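Local coordinates for protein AceL NrdHF-1-1 Intein (Metagenome, PDB 6ZGQ) that is a linked, splice-inactive variant of a naturally split class 3 intein, a protein that excises itself by protein splicing, at residues E6-V14 / P128-V136. Residues are numbered along the deposited sequence; the frame is centred on the assembly and turned at random.
Sequences EALLVGTKV and PTEFHALSV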
loop_
_atom_site.group_PDB
_atom_site.type_symbol
_atom_site.label_atom_id
_atom_site.label_comp_id
_atom_site.label_asym_id
_atom_site.label_seq_id
_atom_site.Cartn_x
_atom_site.Cartn_y
_atom_site.Cartn_z
ATOM N N GLU A 6 -6.331 -3.072 9.492
ATOM C CA GLU A 6 -5.754 -3.409 8.172
ATOM C C GLU A 6 -5.475 -2.110 7.375
ATOM O O GLU A 6 -5.618 -2.082 6.144
ATOM C CB GLU A 6 -6.730 -4.328 7.415
ATOM C CG GLU A 6 -6.094 -5.212 6.353
ATOM C CD GLU A 6 -6.931 -6.436 6.023
ATOM O OE1 GLU A 6 -7.988 -6.272 5.378
ATOM O OE2 GLU A 6 -6.533 -7.561 6.407
ATOM N N ALA A 7 -5.031 -1.071 8.090
ATOM C CA ALA A 7 -5.099 0.334 7.663
ATOM C C ALA A 7 -3.710 0.932 7.395
ATOM O O ALA A 7 -2.699 0.315 7.761
ATOM C CB ALA A 7 -5.825 1.120 8.745
ATOM N N LEU A 8 -3.686 2.108 6.751
ATOM C CA LEU A 8 -2.460 2.867 6.420
ATOM C C LEU A 8 -2.415 4.143 7.259
ATOM O O LEU A 8 -3.475 4.746 7.467
ATOM C CB LEU A 8 -2.470 3.248 4.934
ATOM C CG LEU A 8 -2.583 2.077 3.963
ATOM C CD1 LEU A 8 -3.009 2.552 2.584
ATOM C CD2 LEU A 8 -1.263 1.332 3.884
ATOM N N LEU A 9 -1.212 4.552 7.693
ATOM C CA LEU A 9 -1.011 5.750 8.534
ATOM C C LEU A 9 -1.652 6.957 7.862
ATOM O O LEU A 9 -1.543 7.091 6.635
ATOM C CB LEU A 9 0.483 6.022 8.752
ATOM C CG LEU A 9 0.805 7.184 9.693
ATOM C CD1 LEU A 9 0.270 6.893 11.084
ATOM C CD2 LEU A 9 2.299 7.444 9.739
ATOM N N VAL A 10 -2.312 7.815 8.650
ATOM C CA VAL A 10 -2.914 9.064 8.141
ATOM C C VAL A 10 -1.850 9.826 7.338
ATOM O O VAL A 10 -0.655 9.767 7.688
ATOM C CB VAL A 10 -3.508 9.946 9.278
ATOM C CG1 VAL A 10 -2.442 10.394 10.274
ATOM C CG2 VAL A 10 -4.255 11.149 8.715
ATOM N N GLY A 11 -2.281 10.469 6.248
ATOM C CA GLY A 11 -1.412 11.302 5.425
ATOM C C GLY A 11 -0.688 10.530 4.343
ATOM O O GLY A 11 -0.020 11.143 3.513
ATOM N N THR A 12 -0.776 9.195 4.368
ATOM C CA THR A 12 -0.413 8.371 3.204
ATOM C C THR A 12 -1.212 8.890 2.006
ATOM O O THR A 12 -2.434 9.000 2.109
ATOM C CB THR A 12 -0.732 6.885 3.455
ATOM O OG1 THR A 12 0.122 6.404 4.495
ATOM C CG2 THR A 12 -0.511 6.024 2.206
ATOM N N LYS A 13 -0.536 9.225 0.898
ATOM C CA LYS A 13 -1.217 9.690 -0.321
ATOM C C LYS A 13 -1.629 8.485 -1.168
ATOM O O LYS A 13 -0.865 7.529 -1.263
ATOM C CB LYS A 13 -0.331 10.652 -1.123
ATOM C CG LYS A 13 -0.263 12.036 -0.506
ATOM C CD LYS A 13 0.664 12.946 -1.271
ATOM C CE LYS A 13 0.869 14.234 -0.508
ATOM N NZ LYS A 13 -0.393 15.003 -0.334
ATOM N N VAL A 14 -2.846 8.535 -1.719
ATOM C CA VAL A 14 -3.399 7.514 -2.624
ATOM C C VAL A 14 -3.435 8.139 -4.023
ATOM O O VAL A 14 -3.959 9.251 -4.177
ATOM C CB VAL A 14 -4.822 7.075 -2.188
ATOM C CG1 VAL A 14 -5.503 6.227 -3.257
ATOM C CG2 VAL A 14 -4.775 6.326 -0.861
ATOM N N PRO A 128 -1.740 7.545 20.323
ATOM C CA PRO A 128 -2.597 7.045 19.238
ATOM C C PRO A 128 -2.697 8.045 18.077
ATOM O O PRO A 128 -2.606 9.251 18.306
ATOM C CB PRO A 128 -3.971 6.846 19.908
ATOM C CG PRO A 128 -3.872 7.478 21.260
ATOM C CD PRO A 128 -2.421 7.519 21.626
ATOM N N THR A 129 -2.840 7.534 16.851
ATOM C CA THR A 129 -3.089 8.356 15.655
ATOM C C THR A 129 -4.015 7.602 14.694
ATOM O O THR A 129 -4.178 6.384 14.845
ATOM C CB THR A 129 -1.780 8.780 14.955
ATOM O OG1 THR A 129 -2.080 9.816 14.024
ATOM C CG2 THR A 129 -1.086 7.616 14.226
ATOM N N GLU A 130 -4.618 8.324 13.745
ATOM C CA GLU A 130 -5.607 7.743 12.822
ATOM C C GLU A 130 -4.881 6.965 11.731
ATOM O O GLU A 130 -3.821 7.409 11.270
ATOM C CB GLU A 130 -6.575 8.786 12.221
ATOM C CG GLU A 130 -6.140 10.238 12.284
ATOM C CD GLU A 130 -7.228 11.173 11.805
ATOM O OE1 GLU A 130 -7.579 11.113 10.610
ATOM O OE2 GLU A 130 -7.733 11.967 12.627
ATOM N N PHE A 131 -5.419 5.781 11.408
ATOM C CA PHE A 131 -5.077 4.990 10.208
ATOM C C PHE A 131 -6.352 4.873 9.351
ATOM O O PHE A 131 -7.466 4.797 9.898
ATOM C CB PHE A 131 -4.582 3.572 10.553
ATOM C CG PHE A 131 -3.304 3.510 11.354
ATOM C CD1 PHE A 131 -3.276 3.903 12.679
ATOM C CD2 PHE A 131 -2.138 3.001 10.794
ATOM C CE1 PHE A 131 -2.110 3.834 13.420
ATOM C CE2 PHE A 131 -0.971 2.922 11.540
ATOM C CZ PHE A 131 -0.958 3.338 12.854
ATOM N N HIS A 132 -6.177 4.860 8.029
ATOM C CA HIS A 132 -7.274 4.811 7.066
ATOM C C HIS A 132 -7.048 3.618 6.112
ATOM O O HIS A 132 -5.892 3.188 5.930
ATOM C CB HIS A 132 -7.358 6.146 6.309
ATOM C CG HIS A 132 -7.656 7.319 7.186
ATOM N ND1 HIS A 132 -8.929 7.818 7.345
ATOM C CD2 HIS A 132 -6.849 8.094 7.947
ATOM C CE1 HIS A 132 -8.898 8.844 8.177
ATOM N NE2 HIS A 132 -7.646 9.032 8.559
ATOM N N ALA A 133 -8.147 3.079 5.570
ATOM C CA ALA A 133 -8.148 1.938 4.634
ATOM C C ALA A 133 -9.212 2.127 3.552
ATOM O O ALA A 133 -10.220 2.778 3.812
ATOM C CB ALA A 133 -8.405 0.635 5.382
ATOM N N LEU A 134 -8.966 1.564 2.361
ATOM C CA LEU A 134 -9.921 1.516 1.240
ATOM C C LEU A 134 -10.141 0.065 0.802
ATOM O O LEU A 134 -9.221 -0.748 0.920
ATOM C CB LEU A 134 -9.369 2.291 0.036
ATOM C CG LEU A 134 -8.809 3.684 0.300
ATOM C CD1 LEU A 134 -8.229 4.262 -0.985
ATOM C CD2 LEU A 134 -9.888 4.588 0.864
ATOM N N SER A 135 -11.349 -0.237 0.317
ATOM C CA SER A 135 -11.641 -1.460 -0.439
ATOM C C SER A 135 -11.819 -1.073 -1.910
ATOM O O SER A 135 -12.553 -0.121 -2.203
ATOM C CB SER A 135 -12.892 -2.145 0.109
ATOM O OG SER A 135 -12.738 -2.390 1.502
ATOM N N VAL A 136 -11.101 -1.768 -2.798
ATOM C CA VAL A 136 -11.266 -1.664 -4.265
ATOM C C VAL A 136 -11.392 -3.078 -4.854
ATOM O O VAL A 136 -10.810 -4.018 -4.324
ATOM C CB VAL A 136 -10.096 -0.888 -4.932
ATOM C CG1 VAL A 136 -10.220 0.604 -4.677
ATOM C CG2 VAL A 136 -8.738 -1.399 -4.469
#
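A short antiparallel ladder in the all-beta intein fold pairs strand 8-9 with the long strand 128-135. Leu8 and His132 form its hydrogen-bonded pair: Leu8 N gives a nearly straight bond (175°) to His132 O at 2.6 Å, and His132 N returns one to Leu8 O at 2.8 Å. Val10, already in the type II turn from Leu9 to Thr12 that leads the chain away, gives its N to Glu130 O at 3.1 Å, a more bent bond; Gly11 takes the positive phi there, and Thr12 OG1 and N both bond to Leu9 O. Small Ala7 suits its place because its CB lies only 3.3 Å from Phe131 CB. With CG anti to its backbone N (chi1 -176°), Leu9 brings CD1 over one face of the Phe131 ring, toward the rim, and tightly against Thr129 CG2. Beta-branched Val10 lies alongside His132 and divides its branches, CG1 toward Thr129 OG1, CG2 toward Glu130 OE1 and 4.0 Å from His132 NE2. That same NE2 donates in the ring plane to Glu130 OE1 at 2.9 Å, on the anti side of the carboxylate and somewhat out of its plane, which helps set the imidazole's rotation. An alanine in place of Glu130 would leave His132 NE2 without this acceptor and would probably let the imidazole turn. Farther along, Val14 and Leu134 meet tip to tip, both touching Phe141 of strand 140-144, while strand 49-55 flanks 128-135 as the sheet's other outer strand.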